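Gamma-glutamyltranspeptidase (Ggt) (Helicobacter pylori 26695, PDB 5BPK) cleaves the gamma-glutamyl bond of glutathione and related compounds as an Ntn-hydrolase, transferring the gamma-glutamyl group to water or to an acceptor. Local coordinates at the interface of chains A and B. Coordinates in Å, arbitrary orientation; residue numbers count along the deposited sequence, not the author numbering. Chains: chain A, Gamma-glutamyltranspeptidase (Ggt); chain B, Gamma-glutamyltranspeptidase (Ggt).

The interface of chains A and B. Residues chain A 115-116, 122, 127-128; chain B 42, 46-47, 50.
Loop residues 115-116, 122 and 127-128 of chain A meet the 3-10 helix 40-43 of chain B and the loop after it. B:Ile46 is the central apolar residue. Its CG1 sits in the crowded position between the backbone N and the carbonyl carbon (chi1 67°), and the chain then runs on extended to CD1. The two branches therefore serve different neighbours. CG2 touches CD2 on the ring of A:Phe115 at 3.6 Å, the two side chains crossing at about a right angle. CD1 packs against CG1 of A:Val122 at 3.9 Å. The other methyl of A:Val122, CG2, meets the amide tip of B:Asn50 end to end. A:Leu116 lays CD2 near the carbonyl O of B:Ile46 and CB of B:Lys47.

A:Ser127 lies over the centre of one face of the A:Phe115 ring with its CB. Its hydroxyl OG donates to the carboxylate OD1 of B:Asp42 at 2.7 Å, coming from above the carboxylate plane, 27° out of it. A:Glu128 OE2 is 4.9 Å from the same OD1, not in contact; if both acids are ionised, this may raise the proton affinity of either.

Two waters bridge the chains. One links A:Phe115 N to B:Ile46 O. The other joins A:Val122 N to the side-chain amine NZ of the extended B:Lys47.

This large-small subunit contact, formed after precursor self-cleavage, lies at the outer edge, beyond the central sheets. The 3-10 helix also carries ligand-pocket residues B:Glu40 and B:Asp43, so the A:Ser127 bond may steady that segment.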
ATOM      1  N   PHE A 115     -16.839  -4.563 -16.992  1.00 18.55           N
ATOM      2  CA  PHE A 115     -16.320  -3.271 -17.445  1.00 19.11           C
ATOM      3  C   PHE A 115     -16.147  -3.191 -18.956  1.00 19.85           C
ATOM      4  O   PHE A 115     -15.540  -2.247 -19.466  1.00 20.60           O
ATOM      5  CB  PHE A 115     -14.997  -2.962 -16.738  1.00 19.57           C
ATOM      6  CG  PHE A 115     -15.147  -2.796 -15.257  1.00 17.77           C
ATOM      7  CD1 PHE A 115     -15.821  -1.697 -14.739  1.00 17.72           C
ATOM      8  CD2 PHE A 115     -14.643  -3.743 -14.383  1.00 16.87           C
ATOM      9  CE1 PHE A 115     -15.987  -1.542 -13.369  1.00 15.99           C
ATOM     10  CE2 PHE A 115     -14.797  -3.586 -13.018  1.00 15.07           C
ATOM     11  CZ  PHE A 115     -15.476  -2.483 -12.512  1.00 14.93           C
ATOM     12  N   LEU A 116     -16.674  -4.182 -19.671  1.00 20.84           N
ATOM     13  CA  LEU A 116     -16.546  -4.217 -21.126  1.00 21.94           C
ATOM     14  C   LEU A 116     -17.875  -3.884 -21.787  1.00 24.20           C
ATOM     15  O   LEU A 116     -18.937  -4.125 -21.214  1.00 22.38           O
ATOM     16  CB  LEU A 116     -16.092  -5.602 -21.585  1.00 22.51           C
ATOM     17  CG  LEU A 116     -14.775  -6.141 -21.020  1.00 21.17           C
ATOM     18  CD1 LEU A 116     -14.349  -7.397 -21.777  1.00 23.15           C
ATOM     19  CD2 LEU A 116     -13.677  -5.086 -21.076  1.00 19.38           C
ATOM     20  N   VAL A 122     -13.001  -2.327 -23.423  1.00 23.62           N
ATOM     21  CA  VAL A 122     -13.091  -1.585 -22.166  1.00 21.84           C
ATOM     22  C   VAL A 122     -13.929  -0.308 -22.321  1.00 23.02           C
ATOM     23  O   VAL A 122     -13.720   0.477 -23.252  1.00 25.42           O
ATOM     24  CB  VAL A 122     -11.684  -1.224 -21.654  1.00 21.18           C
ATOM     25  CG1 VAL A 122     -11.776  -0.294 -20.458  1.00 22.31           C
ATOM     26  CG2 VAL A 122     -10.905  -2.484 -21.310  1.00 19.57           C
ATOM     27  N   SER A 127     -13.971   1.476 -14.747  1.00 16.42           N
ATOM     28  CA  SER A 127     -13.220   0.868 -13.639  1.00 16.43           C
ATOM     29  C   SER A 127     -12.496   1.906 -12.761  1.00 17.05           C
ATOM     30  O   SER A 127     -11.835   1.535 -11.775  1.00 16.93           O
ATOM     31  CB  SER A 127     -12.199  -0.147 -14.195  1.00 16.54           C
ATOM     32  OG  SER A 127     -11.063   0.478 -14.777  1.00 17.39           O
ATOM     33  N   GLU A 128     -12.621   3.191 -13.111  1.00 16.69           N
ATOM     34  CA  GLU A 128     -11.804   4.257 -12.505  1.00 16.55           C
ATOM     35  C   GLU A 128     -12.610   5.331 -11.760  1.00 16.46           C
ATOM     36  O   GLU A 128     -12.244   5.716 -10.652  1.00 16.17           O
ATOM     37  CB  GLU A 128     -10.965   4.954 -13.581  1.00 19.01           C
ATOM     38  CG  GLU A 128      -9.926   4.076 -14.258  1.00 23.22           C
ATOM     39  CD  GLU A 128      -9.067   4.840 -15.262  1.00 27.62           C
ATOM     40  OE1 GLU A 128      -8.712   5.998 -14.993  1.00 32.97           O
ATOM     41  OE2 GLU A 128      -8.726   4.270 -16.317  1.00 33.41           O
TER
ATOM     42  N   ASP B  42     -10.244  -1.600 -10.441  1.00 14.33           N
ATOM     43  CA  ASP B  42      -9.205  -1.480 -11.486  1.00 15.44           C
ATOM     44  C   ASP B  42      -7.928  -2.300 -11.202  1.00 14.65           C
ATOM     45  O   ASP B  42      -7.049  -2.407 -12.058  1.00 15.63           O
ATOM     46  CB  ASP B  42      -8.820  -0.011 -11.721  1.00 14.78           C
ATOM     47  CG  ASP B  42      -7.973   0.176 -12.977  1.00 16.42           C
ATOM     48  OD1 ASP B  42      -8.510  -0.046 -14.088  1.00 17.43           O
ATOM     49  OD2 ASP B  42      -6.769   0.523 -12.851  1.00 15.85           O
ATOM     50  N   ILE B  46      -9.392  -6.485 -16.041  1.00 15.13           N
ATOM     51  CA  ILE B  46     -10.758  -6.311 -16.539  1.00 16.52           C
ATOM     52  C   ILE B  46     -10.947  -6.862 -17.964  1.00 17.78           C
ATOM     53  O   ILE B  46     -12.075  -7.012 -18.429  1.00 19.73           O
ATOM     54  CB  ILE B  46     -11.223  -4.832 -16.433  1.00 16.32           C
ATOM     55  CG1 ILE B  46     -10.442  -3.911 -17.380  1.00 17.33           C
ATOM     56  CG2 ILE B  46     -11.094  -4.346 -14.983  1.00 17.06           C
ATOM     57  CD1 ILE B  46     -10.908  -2.481 -17.327  1.00 19.34           C
ATOM     58  N   LYS B  47      -9.821  -7.165 -18.611  1.00 18.40           N
ATOM     59  CA  LYS B  47      -9.744  -7.788 -19.928  1.00 19.88           C
ATOM     60  C   LYS B  47      -8.318  -8.347 -20.081  1.00 19.81           C
ATOM     61  O   LYS B  47      -7.354  -7.665 -19.720  1.00 18.75           O
ATOM     62  CB  LYS B  47     -10.029  -6.745 -21.014  1.00 18.82           C
ATOM     63  CG  LYS B  47     -10.009  -7.291 -22.441  1.00 22.24           C
ATOM     64  CD  LYS B  47     -10.362  -6.223 -23.459  1.00 21.97           C
ATOM     65  CE  LYS B  47     -10.140  -6.712 -24.882  1.00 26.95           C
ATOM     66  NZ  LYS B  47     -10.655  -5.732 -25.873  1.00 30.24           N
ATOM     67  N   ASN B  50      -5.004  -6.214 -20.813  1.00 19.33           N
ATOM     68  CA  ASN B  50      -5.275  -4.774 -20.700  1.00 20.82           C
ATOM     69  C   ASN B  50      -4.466  -4.169 -19.546  1.00 18.48           C
ATOM     70  O   ASN B  50      -4.578  -4.651 -18.426  1.00 20.79           O
ATOM     71  CB  ASN B  50      -6.765  -4.539 -20.451  1.00 21.68           C
ATOM     72  CG  ASN B  50      -7.101  -3.078 -20.228  1.00 22.20           C
ATOM     73  OD1 ASN B  50      -7.388  -2.656 -19.098  1.00 23.18           O
ATOM     74  ND2 ASN B  50      -7.088  -2.297 -21.305  1.00 20.55           N
TER
HETATM   75  O   HOH W   1     -14.511  -6.521 -17.012  1.00 18.12           O
HETATM   76  O   HOH W   2     -10.467  -2.710 -24.876  1.00 29.11           O